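Local coordinates for protein dihydroxyacetone kinase (Citrobacter freundii, PDB 1UN8) that phosphorylates dihydroxyacetone to dihydroxyacetone phosphate, with ATP bound by a C-terminal eight-helix barrel that also holds a phospholipid, at residues N494-F499 / A545-E550; A501-A506 / L539-K544; L357-V362 / L408-L413. One frame throughout, in Å; residues are numbered along the deposited sequence.

Contact 1. Residues N494-F499 / A545-E550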
ATOM      1  N   ASN A 494     -35.568 -48.288  19.497  1.00 66.05           N
ATOM      2  CA  ASN A 494     -34.556 -49.003  20.282  1.00 64.91           C
ATOM      3  C   ASN A 494     -33.523 -48.048  20.904  1.00 63.84           C
ATOM      4  O   ASN A 494     -32.447 -47.826  20.353  1.00 61.67           O
ATOM      5  CB  ASN A 494     -33.826 -50.021  19.408  1.00 64.38           C
ATOM      6  CG  ASN A 494     -32.965 -50.956  20.217  1.00 63.18           C
ATOM      7  OD1 ASN A 494     -32.486 -50.597  21.291  1.00 63.53           O
ATOM      8  ND2 ASN A 494     -32.748 -52.158  19.704  1.00 63.58           N
ATOM      9  N   LEU A 495     -33.848 -47.498  22.066  1.00 63.37           N
ATOM     10  CA  LEU A 495     -32.954 -46.564  22.732  1.00 62.91           C
ATOM     11  C   LEU A 495     -31.679 -47.209  23.253  1.00 62.28           C
ATOM     12  O   LEU A 495     -30.652 -46.545  23.366  1.00 62.26           O
ATOM     13  CB  LEU A 495     -33.690 -45.857  23.869  1.00 63.65           C
ATOM     14  CG  LEU A 495     -34.714 -44.831  23.376  1.00 64.39           C
ATOM     15  CD1 LEU A 495     -35.621 -44.394  24.517  1.00 65.41           C
ATOM     16  CD2 LEU A 495     -33.973 -43.639  22.778  1.00 64.15           C
ATOM     17  N   GLN A 496     -31.736 -48.497  23.564  1.00 60.90           N
ATOM     18  CA  GLN A 496     -30.559 -49.199  24.061  1.00 59.12           C
ATOM     19  C   GLN A 496     -29.505 -49.267  22.968  1.00 56.86           C
ATOM     20  O   GLN A 496     -28.315 -49.091  23.221  1.00 55.77           O
ATOM     21  CB  GLN A 496     -30.936 -50.612  24.506  1.00 60.26           C
ATOM     22  CG  GLN A 496     -29.762 -51.483  24.952  1.00 64.39           C
ATOM     23  CD  GLN A 496     -28.988 -50.896  26.132  1.00 67.81           C
ATOM     24  OE1 GLN A 496     -27.748 -50.900  26.148  1.00 67.90           O
ATOM     25  NE2 GLN A 496     -29.720 -50.372  27.122  1.00 67.76           N
ATOM     26  N   ALA A 497     -29.952 -49.526  21.746  1.00 55.09           N
ATOM     27  CA  ALA A 497     -29.048 -49.625  20.610  1.00 53.36           C
ATOM     28  C   ALA A 497     -28.375 -48.282  20.349  1.00 52.71           C
ATOM     29  O   ALA A 497     -27.170 -48.218  20.125  1.00 52.68           O
ATOM     30  CB  ALA A 497     -29.815 -50.076  19.368  1.00 53.30           C
ATOM     31  N   ALA A 498     -29.169 -47.214  20.375  1.00 50.10           N
ATOM     32  CA  ALA A 498     -28.670 -45.871  20.146  1.00 48.08           C
ATOM     33  C   ALA A 498     -27.557 -45.542  21.137  1.00 47.23           C
ATOM     34  O   ALA A 498     -26.490 -45.049  20.761  1.00 44.83           O
ATOM     35  CB  ALA A 498     -29.815 -44.865  20.284  1.00 49.87           C
ATOM     36  N   PHE A 499     -27.813 -45.814  22.411  1.00 45.78           N
ATOM     37  CA  PHE A 499     -26.831 -45.554  23.443  1.00 45.06           C
ATOM     38  C   PHE A 499     -25.558 -46.331  23.169  1.00 45.87           C
ATOM     39  O   PHE A 499     -24.464 -45.768  23.161  1.00 46.05           O
ATOM     40  CB  PHE A 499     -27.373 -45.950  24.806  1.00 44.88           C
ATOM     41  CG  PHE A 499     -26.309 -46.202  25.819  1.00 44.81           C
ATOM     42  CD1 PHE A 499     -25.397 -45.208  26.149  1.00 43.74           C
ATOM     43  CD2 PHE A 499     -26.201 -47.445  26.432  1.00 44.45           C
ATOM     44  CE1 PHE A 499     -24.391 -45.450  27.075  1.00 45.22           C
ATOM     45  CE2 PHE A 499     -25.203 -47.694  27.361  1.00 43.82           C
ATOM     46  CZ  PHE A 499     -24.294 -46.694  27.684  1.00 45.30           C
ATOM     47  N   ALA A 545     -29.128 -42.333  29.539  1.00 53.32           N
ATOM     48  CA  ALA A 545     -30.229 -41.957  30.408  1.00 54.60           C
ATOM     49  C   ALA A 545     -31.567 -42.259  29.737  1.00 56.19           C
ATOM     50  O   ALA A 545     -32.498 -42.759  30.370  1.00 55.22           O
ATOM     51  CB  ALA A 545     -30.137 -40.477  30.752  1.00 53.70           C
ATOM     52  N   LEU A 546     -31.661 -41.954  28.450  1.00 57.66           N
ATOM     53  CA  LEU A 546     -32.895 -42.202  27.734  1.00 59.44           C
ATOM     54  C   LEU A 546     -33.210 -43.688  27.690  1.00 61.51           C
ATOM     55  O   LEU A 546     -34.347 -44.100  27.934  1.00 62.33           O
ATOM     56  CB  LEU A 546     -32.808 -41.648  26.315  1.00 57.60           C
ATOM     57  CG  LEU A 546     -32.761 -40.127  26.195  1.00 56.92           C
ATOM     58  CD1 LEU A 546     -32.793 -39.729  24.723  1.00 57.14           C
ATOM     59  CD2 LEU A 546     -33.937 -39.523  26.925  1.00 56.16           C
ATOM     60  N   ALA A 547     -32.198 -44.492  27.387  1.00 62.19           N
ATOM     61  CA  ALA A 547     -32.385 -45.931  27.297  1.00 64.10           C
ATOM     62  C   ALA A 547     -32.751 -46.568  28.636  1.00 65.81           C
ATOM     63  O   ALA A 547     -33.453 -47.579  28.669  1.00 66.13           O
ATOM     64  CB  ALA A 547     -31.129 -46.582  26.736  1.00 63.28           C
ATOM     65  N   GLU A 548     -32.284 -45.981  29.733  1.00 67.41           N
ATOM     66  CA  GLU A 548     -32.572 -46.519  31.060  1.00 69.66           C
ATOM     67  C   GLU A 548     -33.940 -46.099  31.596  1.00 71.18           C
ATOM     68  O   GLU A 548     -34.313 -46.459  32.705  1.00 71.01           O
ATOM     69  CB  GLU A 548     -31.481 -46.104  32.051  1.00 69.98           C
ATOM     70  CG  GLU A 548     -30.077 -46.534  31.637  1.00 71.56           C
ATOM     71  CD  GLU A 548     -29.019 -46.219  32.688  1.00 72.21           C
ATOM     72  OE1 GLU A 548     -29.060 -45.112  33.279  1.00 71.99           O
ATOM     73  OE2 GLU A 548     -28.136 -47.078  32.911  1.00 72.34           O
ATOM     74  N   SER A 549     -34.684 -45.333  30.812  1.00 73.56           N
ATOM     75  CA  SER A 549     -36.005 -44.895  31.233  1.00 76.24           C
ATOM     76  C   SER A 549     -37.047 -45.686  30.458  1.00 78.66           C
ATOM     77  O   SER A 549     -38.250 -45.417  30.549  1.00 79.19           O
ATOM     78  CB  SER A 549     -36.182 -43.396  30.974  1.00 75.90           C
ATOM     79  OG  SER A 549     -36.091 -43.103  29.593  1.00 73.95           O
ATOM     80  N   GLU A 550     -36.575 -46.662  29.689  1.00 81.11           N
ATOM     81  CA  GLU A 550     -37.460 -47.511  28.897  1.00 83.94           C
ATOM     82  C   GLU A 550     -37.147 -48.985  29.133  1.00 85.02           C
ATOM     83  O   GLU A 550     -37.951 -49.860  28.812  1.00 54.05           O
ATOM     84  CB  GLU A 550     -37.341 -47.166  27.408  1.00 84.45           C
ATOM     85  CG  GLU A 550     -37.469 -45.684  27.090  1.00 85.60           C
ATOM     86  CD  GLU A 550     -38.743 -45.050  27.631  1.00 85.58           C
ATOM     87  OE1 GLU A 550     -38.965 -43.854  27.339  1.00 85.18           O
ATOM     88  OE2 GLU A 550     -39.514 -45.734  28.346  1.00 85.03           O
TER
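L546, in the last turn of helix 534-547, starts the contact by setting its CB 4.2 Å from CD2 of L495, the first residue of helix 495-511. CG of L495 is anti to its own carbonyl carbon (chi1 -72°); from there its two methyls part, CD2 to this CB and CD1 to 3.7 Å from the L546 carbonyl oxygen. L546 is buried; its side chain also packs on L364 of helix 356-371 and touches the bound phospholipid, which a branched aliphatic group suits.

A547 is where the backbones come closest, its CA lying 4.6 Å from that of L495. A small side chain suits so close an approach: the methyl CB sits 3.4 Å from the backbone O of L495, and CB of F499 and the amide tip of Q496 lie more loosely around it.

Beyond A547 the chain leaves the helix in a type I turn running to E550. S549 ties down this exit, its OG donating to L546 O over 2.6 Å while its backbone N reaches the same oxygen from the same face of the carbonyl plane. E550 then brings its aliphatic CG to within 3.4 Å of L495 CD1, and the two side chains cross obliquely.

Across from this exit, N494 is the N-cap of helix 495-511, OD1 accepting from A497 N at 2.8 Å and ND2 bonding to Q491. The cap and the S549 bond both lie within their own segments. Between the segments the contact is largely apolar, L495 with L546, A547 and CG of E550, so van der Waals fit appears mainly to join the start of helix 495-511 to the C-terminal end of helix 534-547, in the eight-helix barrel holding the phospholipid.

Contact 2. Residues A501-A506 / L539-K544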
ATOM      1  N   ALA A 501     -24.377 -47.427  20.504  1.00 46.07           N
ATOM      2  CA  ALA A 501     -23.664 -46.880  19.362  1.00 45.82           C
ATOM      3  C   ALA A 501     -22.892 -45.632  19.793  1.00 46.00           C
ATOM      4  O   ALA A 501     -21.691 -45.502  19.540  1.00 43.65           O
ATOM      5  CB  ALA A 501     -24.653 -46.542  18.249  1.00 46.51           C
ATOM      6  N   ALA A 502     -23.593 -44.720  20.455  1.00 46.52           N
ATOM      7  CA  ALA A 502     -22.979 -43.490  20.929  1.00 46.94           C
ATOM      8  C   ALA A 502     -21.789 -43.825  21.821  1.00 47.00           C
ATOM      9  O   ALA A 502     -20.710 -43.234  21.697  1.00 45.98           O
ATOM     10  CB  ALA A 502     -24.008 -42.651  21.706  1.00 45.63           C
ATOM     11  N   GLN A 503     -21.997 -44.780  22.721  1.00 47.37           N
ATOM     12  CA  GLN A 503     -20.962 -45.207  23.656  1.00 47.18           C
ATOM     13  C   GLN A 503     -19.705 -45.693  22.934  1.00 46.81           C
ATOM     14  O   GLN A 503     -18.589 -45.368  23.344  1.00 46.10           O
ATOM     15  CB  GLN A 503     -21.521 -46.299  24.572  1.00 47.91           C
ATOM     16  CG  GLN A 503     -20.554 -46.824  25.621  1.00 49.31           C
ATOM     17  CD  GLN A 503     -19.993 -45.740  26.519  1.00 49.18           C
ATOM     18  OE1 GLN A 503     -20.631 -44.720  26.757  1.00 49.25           O
ATOM     19  NE2 GLN A 503     -18.794 -45.969  27.040  1.00 48.96           N
ATOM     20  N   ALA A 504     -19.878 -46.459  21.857  1.00 46.48           N
ATOM     21  CA  ALA A 504     -18.727 -46.957  21.097  1.00 45.97           C
ATOM     22  C   ALA A 504     -17.987 -45.767  20.506  1.00 46.26           C
ATOM     23  O   ALA A 504     -16.763 -45.686  20.566  1.00 45.33           O
ATOM     24  CB  ALA A 504     -19.189 -47.889  19.985  1.00 45.40           C
ATOM     25  N   GLY A 505     -18.750 -44.840  19.931  1.00 46.89           N
ATOM     26  CA  GLY A 505     -18.159 -43.658  19.338  1.00 45.98           C
ATOM     27  C   GLY A 505     -17.400 -42.828  20.358  1.00 45.93           C
ATOM     28  O   GLY A 505     -16.324 -42.313  20.062  1.00 46.02           O
ATOM     29  N   ALA A 506     -17.954 -42.686  21.558  1.00 45.14           N
ATOM     30  CA  ALA A 506     -17.276 -41.912  22.591  1.00 45.73           C
ATOM     31  C   ALA A 506     -15.970 -42.619  22.930  1.00 46.66           C
ATOM     32  O   ALA A 506     -14.933 -41.986  23.131  1.00 46.49           O
ATOM     33  CB  ALA A 506     -18.144 -41.806  23.826  1.00 44.43           C
ATOM     34  N   LEU A 539     -22.894 -36.754  25.222  1.00 47.24           N
ATOM     35  CA  LEU A 539     -23.865 -37.293  24.310  1.00 47.21           C
ATOM     36  C   LEU A 539     -24.215 -38.724  24.663  1.00 48.20           C
ATOM     37  O   LEU A 539     -25.383 -39.103  24.706  1.00 47.83           O
ATOM     38  CB  LEU A 539     -23.281 -37.230  22.929  1.00 49.84           C
ATOM     39  CG  LEU A 539     -24.314 -36.920  21.882  1.00 52.90           C
ATOM     40  CD1 LEU A 539     -23.717 -35.914  20.910  1.00 52.87           C
ATOM     41  CD2 LEU A 539     -24.765 -38.224  21.224  1.00 52.04           C
ATOM     42  N   ALA A 540     -23.189 -39.520  24.925  1.00 48.78           N
ATOM     43  CA  ALA A 540     -23.394 -40.913  25.273  1.00 49.24           C
ATOM     44  C   ALA A 540     -24.179 -41.046  26.572  1.00 48.77           C
ATOM     45  O   ALA A 540     -25.015 -41.937  26.714  1.00 50.53           O
ATOM     46  CB  ALA A 540     -22.043 -41.628  25.390  1.00 48.73           C
ATOM     47  N   MET A 541     -23.924 -40.166  27.526  1.00 47.59           N
ATOM     48  CA  MET A 541     -24.639 -40.257  28.785  1.00 47.35           C
ATOM     49  C   MET A 541     -26.101 -39.858  28.611  1.00 48.28           C
ATOM     50  O   MET A 541     -26.984 -40.378  29.290  1.00 48.82           O
ATOM     51  CB  MET A 541     -23.950 -39.394  29.838  1.00 45.46           C
ATOM     52  CG  MET A 541     -22.566 -39.888  30.182  1.00 44.09           C
ATOM     53  SD  MET A 541     -22.554 -41.628  30.701  1.00 44.47           S
ATOM     54  CE  MET A 541     -22.118 -42.492  29.166  1.00 44.82           C
ATOM     55  N   VAL A 542     -26.362 -38.944  27.686  1.00 48.34           N
ATOM     56  CA  VAL A 542     -27.727 -38.532  27.444  1.00 48.50           C
ATOM     57  C   VAL A 542     -28.511 -39.743  26.955  1.00 49.21           C
ATOM     58  O   VAL A 542     -29.540 -40.099  27.526  1.00 50.08           O
ATOM     59  CB  VAL A 542     -27.797 -37.410  26.397  1.00 48.93           C
ATOM     60  CG1 VAL A 542     -29.232 -37.223  25.926  1.00 48.56           C
ATOM     61  CG2 VAL A 542     -27.287 -36.114  27.005  1.00 48.57           C
ATOM     62  N   PHE A 543     -28.025 -40.392  25.908  1.00 48.50           N
ATOM     63  CA  PHE A 543     -28.721 -41.558  25.403  1.00 48.69           C
ATOM     64  C   PHE A 543     -28.810 -42.683  26.423  1.00 50.90           C
ATOM     65  O   PHE A 543     -29.814 -43.395  26.487  1.00 51.88           O
ATOM     66  CB  PHE A 543     -28.069 -42.052  24.125  1.00 46.48           C
ATOM     67  CG  PHE A 543     -28.461 -41.258  22.925  1.00 44.85           C
ATOM     68  CD1 PHE A 543     -27.742 -40.136  22.555  1.00 44.43           C
ATOM     69  CD2 PHE A 543     -29.594 -41.592  22.206  1.00 44.20           C
ATOM     70  CE1 PHE A 543     -28.142 -39.352  21.486  1.00 43.59           C
ATOM     71  CE2 PHE A 543     -30.007 -40.815  21.135  1.00 45.66           C
ATOM     72  CZ  PHE A 543     -29.278 -39.689  20.774  1.00 45.11           C
ATOM     73  N   LYS A 544     -27.760 -42.842  27.219  1.00 52.54           N
ATOM     74  CA  LYS A 544     -27.747 -43.858  28.258  1.00 53.35           C
ATOM     75  C   LYS A 544     -28.934 -43.596  29.180  1.00 53.62           C
ATOM     76  O   LYS A 544     -29.661 -44.510  29.554  1.00 53.90           O
ATOM     77  CB  LYS A 544     -26.455 -43.778  29.067  1.00 54.66           C
ATOM     78  CG  LYS A 544     -26.360 -44.824  30.152  1.00 55.84           C
ATOM     79  CD  LYS A 544     -25.129 -44.633  30.996  1.00 57.16           C
ATOM     80  CE  LYS A 544     -25.095 -45.641  32.129  1.00 59.22           C
ATOM     81  NZ  LYS A 544     -23.913 -45.409  32.998  1.00 62.07           N
TER
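A502 passes A540 with their CA atoms 5.1 Å apart, where two helical segments run nearly antiparallel, their N-to-C directions 160° apart and their axes approaching to 8.5 Å. Alanine makes such closeness possible. The CB of A502 lies 4.0 Å from the CA of A540, resting on backbone as much as on side chain. One turn further on, A506 offers a second methyl, its CB 4.2 Å from the CB of A540, so that the single methyl of A540 is met by two from the facing helix.

Q503 borders this seam. Its CG is anti to the backbone N (chi1 -179°), the bend at chi2 turns CD toward the facing helix, and the amide presents OE1 3.7 Å from A540 CB. The same oxygen lies 3.6 Å from CE of M541, in van der Waals contact. M541 starts out pointing away from the facing helix, but its flexible chain bends at chi2 and again at chi3, returning the terminal methyl to the glutamine. The amide keeps its NE2 for a hydrogen bond to E507, one turn on in its own helix.

Helix 534-547 is flanked on other sides as well: L539 and F543 pack on helix 478-490, whereas M541 and V542 lie on helix 356-371. The antiparallel pair is thus one link in the helical barrel, with A506 about 7 Å, side chain to side chain, from the ATP-binding D533.

Contact 3. Residues L357-V362 / L408-L413. With MYY ((2R)-3-(phosphonooxy)-2-(tetradecanoyloxy)propyl palmitate), chain C.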
ATOM      1  N   LEU A 357     -44.977 -36.553  28.259  1.00 61.65           N
ATOM      2  CA  LEU A 357     -43.925 -37.335  27.618  1.00 61.59           C
ATOM      3  C   LEU A 357     -42.707 -36.463  27.336  1.00 60.79           C
ATOM      4  O   LEU A 357     -41.625 -36.693  27.876  1.00 60.73           O
ATOM      5  CB  LEU A 357     -44.425 -37.925  26.304  1.00 63.26           C
ATOM      6  CG  LEU A 357     -43.729 -39.189  25.782  1.00 64.69           C
ATOM      7  CD1 LEU A 357     -44.122 -39.404  24.326  1.00 65.62           C
ATOM      8  CD2 LEU A 357     -42.225 -39.068  25.893  1.00 65.99           C
ATOM      9  N   VAL A 358     -42.895 -35.465  26.477  1.00 59.50           N
ATOM     10  CA  VAL A 358     -41.834 -34.545  26.114  1.00 57.90           C
ATOM     11  C   VAL A 358     -41.184 -33.938  27.346  1.00 58.54           C
ATOM     12  O   VAL A 358     -39.957 -33.912  27.448  1.00 59.86           O
ATOM     13  CB  VAL A 358     -42.379 -33.426  25.217  1.00 57.35           C
ATOM     14  CG1 VAL A 358     -41.315 -32.372  24.979  1.00 54.91           C
ATOM     15  CG2 VAL A 358     -42.845 -34.018  23.901  1.00 55.21           C
ATOM     16  N   ALA A 359     -41.999 -33.459  28.280  1.00 58.62           N
ATOM     17  CA  ALA A 359     -41.485 -32.858  29.514  1.00 59.23           C
ATOM     18  C   ALA A 359     -40.551 -33.810  30.259  1.00 59.03           C
ATOM     19  O   ALA A 359     -39.548 -33.386  30.848  1.00 58.90           O
ATOM     20  CB  ALA A 359     -42.642 -32.449  30.421  1.00 59.20           C
ATOM     21  N   GLY A 360     -40.890 -35.097  30.230  1.00 58.50           N
ATOM     22  CA  GLY A 360     -40.073 -36.096  30.896  1.00 58.55           C
ATOM     23  C   GLY A 360     -38.718 -36.224  30.225  1.00 58.06           C
ATOM     24  O   GLY A 360     -37.697 -36.438  30.889  1.00 58.14           O
ATOM     25  N   ILE A 361     -38.709 -36.103  28.901  1.00 55.78           N
ATOM     26  CA  ILE A 361     -37.476 -36.190  28.136  1.00 55.95           C
ATOM     27  C   ILE A 361     -36.618 -34.959  28.438  1.00 56.29           C
ATOM     28  O   ILE A 361     -35.454 -35.065  28.840  1.00 56.32           O
ATOM     29  CB  ILE A 361     -37.768 -36.250  26.619  1.00 55.09           C
ATOM     30  CG1 ILE A 361     -38.569 -37.510  26.302  1.00 54.62           C
ATOM     31  CG2 ILE A 361     -36.476 -36.233  25.840  1.00 53.35           C
ATOM     32  CD1 ILE A 361     -37.918 -38.772  26.810  1.00 57.58           C
ATOM     33  N   VAL A 362     -37.212 -33.790  28.241  1.00 56.67           N
ATOM     34  CA  VAL A 362     -36.537 -32.533  28.488  1.00 56.82           C
ATOM     35  C   VAL A 362     -35.951 -32.517  29.896  1.00 57.83           C
ATOM     36  O   VAL A 362     -34.804 -32.120  30.086  1.00 58.86           O
ATOM     37  CB  VAL A 362     -37.518 -31.348  28.300  1.00 56.23           C
ATOM     38  CG1 VAL A 362     -36.883 -30.058  28.766  1.00 55.82           C
ATOM     39  CG2 VAL A 362     -37.910 -31.234  26.832  1.00 54.98           C
ATOM     40  N   LEU A 408     -42.233 -23.674  28.449  1.00 72.62           N
ATOM     41  CA  LEU A 408     -41.923 -24.346  27.187  1.00 70.90           C
ATOM     42  C   LEU A 408     -43.129 -24.802  26.377  1.00 69.92           C
ATOM     43  O   LEU A 408     -44.120 -25.275  26.928  1.00 70.41           O
ATOM     44  CB  LEU A 408     -41.027 -25.560  27.447  1.00 70.60           C
ATOM     45  CG  LEU A 408     -39.668 -25.330  28.101  1.00 69.73           C
ATOM     46  CD1 LEU A 408     -38.953 -26.664  28.242  1.00 69.83           C
ATOM     47  CD2 LEU A 408     -38.854 -24.361  27.260  1.00 69.05           C
ATOM     48  N   PRO A 409     -43.056 -24.666  25.047  1.00 68.86           N
ATOM     49  CA  PRO A 409     -44.140 -25.075  24.150  1.00 68.38           C
ATOM     50  C   PRO A 409     -44.038 -26.586  23.959  1.00 68.69           C
ATOM     51  O   PRO A 409     -43.998 -27.084  22.830  1.00 68.35           O
ATOM     52  CB  PRO A 409     -43.821 -24.316  22.870  1.00 68.97           C
ATOM     53  CG  PRO A 409     -42.318 -24.352  22.854  1.00 68.75           C
ATOM     54  CD  PRO A 409     -41.967 -24.016  24.294  1.00 68.65           C
ATOM     55  N   LEU A 410     -43.978 -27.297  25.080  1.00 68.48           N
ATOM     56  CA  LEU A 410     -43.839 -28.749  25.105  1.00 69.39           C
ATOM     57  C   LEU A 410     -44.711 -29.546  24.137  1.00 70.39           C
ATOM     58  O   LEU A 410     -44.348 -30.652  23.741  1.00 70.69           O
ATOM     59  CB  LEU A 410     -44.101 -29.264  26.523  1.00 68.77           C
ATOM     60  CG  LEU A 410     -43.182 -28.771  27.640  1.00 69.14           C
ATOM     61  CD1 LEU A 410     -43.731 -29.208  28.998  1.00 68.28           C
ATOM     62  CD2 LEU A 410     -41.780 -29.316  27.420  1.00 68.26           C
ATOM     63  N   ASN A 411     -45.860 -29.002  23.752  1.00 71.19           N
ATOM     64  CA  ASN A 411     -46.750 -29.742  22.869  1.00 70.76           C
ATOM     65  C   ASN A 411     -46.470 -29.596  21.377  1.00 69.74           C
ATOM     66  O   ASN A 411     -47.188 -30.154  20.544  1.00 69.00           O
ATOM     67  CB  ASN A 411     -48.201 -29.375  23.166  1.00 73.09           C
ATOM     68  CG  ASN A 411     -49.143 -30.527  22.901  1.00 75.08           C
ATOM     69  OD1 ASN A 411     -48.955 -31.629  23.426  1.00 76.01           O
ATOM     70  ND2 ASN A 411     -50.162 -30.286  22.083  1.00 76.46           N
ATOM     71  N   ASN A 412     -45.419 -28.857  21.043  1.00 68.72           N
ATOM     72  CA  ASN A 412     -45.048 -28.658  19.651  1.00 67.60           C
ATOM     73  C   ASN A 412     -43.538 -28.686  19.523  1.00 66.57           C
ATOM     74  O   ASN A 412     -42.874 -27.667  19.734  1.00 66.92           O
ATOM     75  CB  ASN A 412     -45.584 -27.321  19.140  1.00 68.83           C
ATOM     76  CG  ASN A 412     -45.265 -27.085  17.671  1.00 69.38           C
ATOM     77  OD1 ASN A 412     -45.740 -26.123  17.074  1.00 69.61           O
ATOM     78  ND2 ASN A 412     -44.453 -27.963  17.086  1.00 70.29           N
ATOM     79  N   LEU A 413     -43.001 -29.851  19.164  1.00 65.78           N
ATOM     80  CA  LEU A 413     -41.558 -30.025  19.015  1.00 64.34           C
ATOM     81  C   LEU A 413     -40.903 -28.991  18.113  1.00 63.31           C
ATOM     82  O   LEU A 413     -39.888 -28.395  18.490  1.00 62.70           O
ATOM     83  CB  LEU A 413     -41.228 -31.428  18.498  1.00 63.08           C
ATOM     84  CG  LEU A 413     -41.190 -32.535  19.556  1.00 64.02           C
ATOM     85  CD1 LEU A 413     -40.678 -33.813  18.915  1.00 63.07           C
ATOM     86  CD2 LEU A 413     -40.266 -32.137  20.712  1.00 63.53           C
TER
HETATM   87  C38 MYY C1551     -26.371 -28.358  25.499  1.00 54.89           C
HETATM   88  C37 MYY C1551     -27.741 -28.292  26.179  1.00 54.34           C
HETATM   89  C36 MYY C1551     -28.829 -28.903  25.292  1.00 54.07           C
HETATM   90  C35 MYY C1551     -30.197 -28.873  25.979  1.00 53.08           C
HETATM   91  C34 MYY C1551     -31.253 -29.606  25.145  1.00 55.95           C
HETATM   92  C33 MYY C1551     -32.638 -29.614  25.798  1.00 54.73           C
HETATM   93  C32 MYY C1551     -33.670 -30.324  24.915  1.00 55.86           C
HETATM   94  C31 MYY C1551     -33.404 -31.828  24.811  1.00 58.34           C
HETATM   95  C30 MYY C1551     -34.124 -32.509  23.640  1.00 62.77           C
HETATM   96  C29 MYY C1551     -35.630 -32.727  23.822  1.00 64.71           C
HETATM   97  C28 MYY C1551     -36.133 -33.741  22.790  1.00 67.48           C
HETATM   98  C27 MYY C1551     -37.624 -34.068  22.913  1.00 71.44           C
HETATM   99  C26 MYY C1551     -38.013 -35.314  22.109  1.00 74.84           C
HETATM  100  C25 MYY C1551     -39.513 -35.611  22.234  1.00 79.73           C
HETATM  101  C24 MYY C1551     -39.844 -37.104  22.247  1.00 84.08           C
HETATM  102  C23 MYY C1551     -40.275 -37.707  20.902  1.00 88.09           C
HETATM  103  O10 MYY C1551     -39.919 -37.204  19.836  1.00 88.68           O
HETATM  104  O8  MYY C1551     -41.077 -38.805  20.917  1.00 91.54           O
HETATM  105  C6  MYY C1551     -41.343 -39.325  19.601  1.00 96.08           C
HETATM  106  C5  MYY C1551     -40.362 -40.445  19.271  1.00 99.92           C
HETATM  107  C4  MYY C1551     -41.102 -41.761  18.978  1.00104.11           C
HETATM  108  O6  MYY C1551     -42.140 -42.063  19.926  1.00110.36           O
HETATM  109  P   MYY C1551     -41.856 -42.664  21.401  1.00112.93           P
HETATM  110  O4  MYY C1551     -40.743 -41.720  22.088  1.00112.74           O
HETATM  111  O3  MYY C1551     -43.230 -42.413  22.209  1.00112.40           O
HETATM  112  O5  MYY C1551     -41.479 -44.098  21.409  1.00112.35           O
HETATM  113  O7  MYY C1551     -39.355 -40.537  20.298  1.00 98.18           O
HETATM  114  C7  MYY C1551     -38.207 -41.110  19.840  1.00 94.62           C
HETATM  115  O9  MYY C1551     -38.117 -41.523  18.685  1.00 96.62           O
HETATM  116  C8  MYY C1551     -37.033 -41.257  20.816  1.00 90.22           C
HETATM  117  C9  MYY C1551     -35.808 -40.497  20.306  1.00 84.63           C
HETATM  118  C10 MYY C1551     -35.279 -39.510  21.350  1.00 80.60           C
HETATM  119  C11 MYY C1551     -34.042 -38.755  20.857  1.00 77.49           C
HETATM  120  C12 MYY C1551     -33.588 -37.724  21.893  1.00 74.38           C
HETATM  121  C13 MYY C1551     -32.404 -36.892  21.396  1.00 72.91           C
HETATM  122  C14 MYY C1551     -32.217 -35.701  22.337  1.00 71.59           C
HETATM  123  C15 MYY C1551     -31.168 -34.703  21.843  1.00 70.19           C
HETATM  124  C16 MYY C1551     -29.748 -35.093  22.253  1.00 68.53           C
HETATM  125  C17 MYY C1551     -28.837 -33.867  22.156  1.00 67.01           C
HETATM  126  C18 MYY C1551     -27.575 -34.053  23.000  1.00 66.15           C
HETATM  127  C19 MYY C1551     -26.804 -32.740  23.147  1.00 63.64           C
HETATM  128  C20 MYY C1551     -25.651 -32.884  24.144  1.00 62.52           C
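V358 and L410 slide past each other in opposite directions and make the central fit between helix 356-371 and the loop leading to helix 413-427. The beta-branched valine is broad close to the backbone, and its CB, CG1 and CG2 all lie about 3.7 Å from the backbone O of L410, so the carbonyl nestles against its branch point.

The longer leucine goes the other way. Its CG is anti to the carbonyl carbon (chi1 -61°), and its fork is the bump that enters a shallow hollow on the helix. CD2 rests 3.9 Å from V358 CG1, with V362 CG2 a little farther off. CD1 meets the methyl of A359 at 3.7 Å; alanine, adding little bulk, leaves room for the leucine tip. Farther along the helix V362 meets L408 tip to tip, CG1 to CD1 at 4.0 Å, and L403 of helix 388-404 packs against V362, L408 and L410.

The loop earns its shape from P409, centre of an inverse gamma turn in which L410 N bonds to L408 O, and from the type I turn running from P409 to N412. N412 is the N-cap of the next helix, where L413 turns to the lipid: its CD1 is 3.6 Å from the ester carbonyl oxygen O10 and its CD2 lies against the acyl chain. From the helix, I361 sets CG2 3.8 Å from C27 of the same chain.

The side chains that meet are aliphatic, with the carbonyl oxygen of L410 the polar atom among them. CG1 of each valine meets the loop, while CG2 lies near both the loop and the acyl chain. Such a surface is well suited to walling a phospholipid tail, probably holding it mainly by dispersion and the exclusion of water.

How the contacts relate
From the N terminus, contact 3 comes first: it closes a loop of 45 residues, mostly helical, by bringing the start of helix 356-371 against the approach to helix 413-427. That loop is complete before the next opens. Contact 1 closes a second loop of the same length, and contact 2 is nested inside it, both joining helices 495-511 and 534-547. F499 bridges the nested pair, its ring touching K544 and the carbonyl of A540. L546 of contact 1 meets I361 of contact 3, which brings the end of the chain to helix 356-371, beside the lipid, while contacts 2 and 3 do not touch.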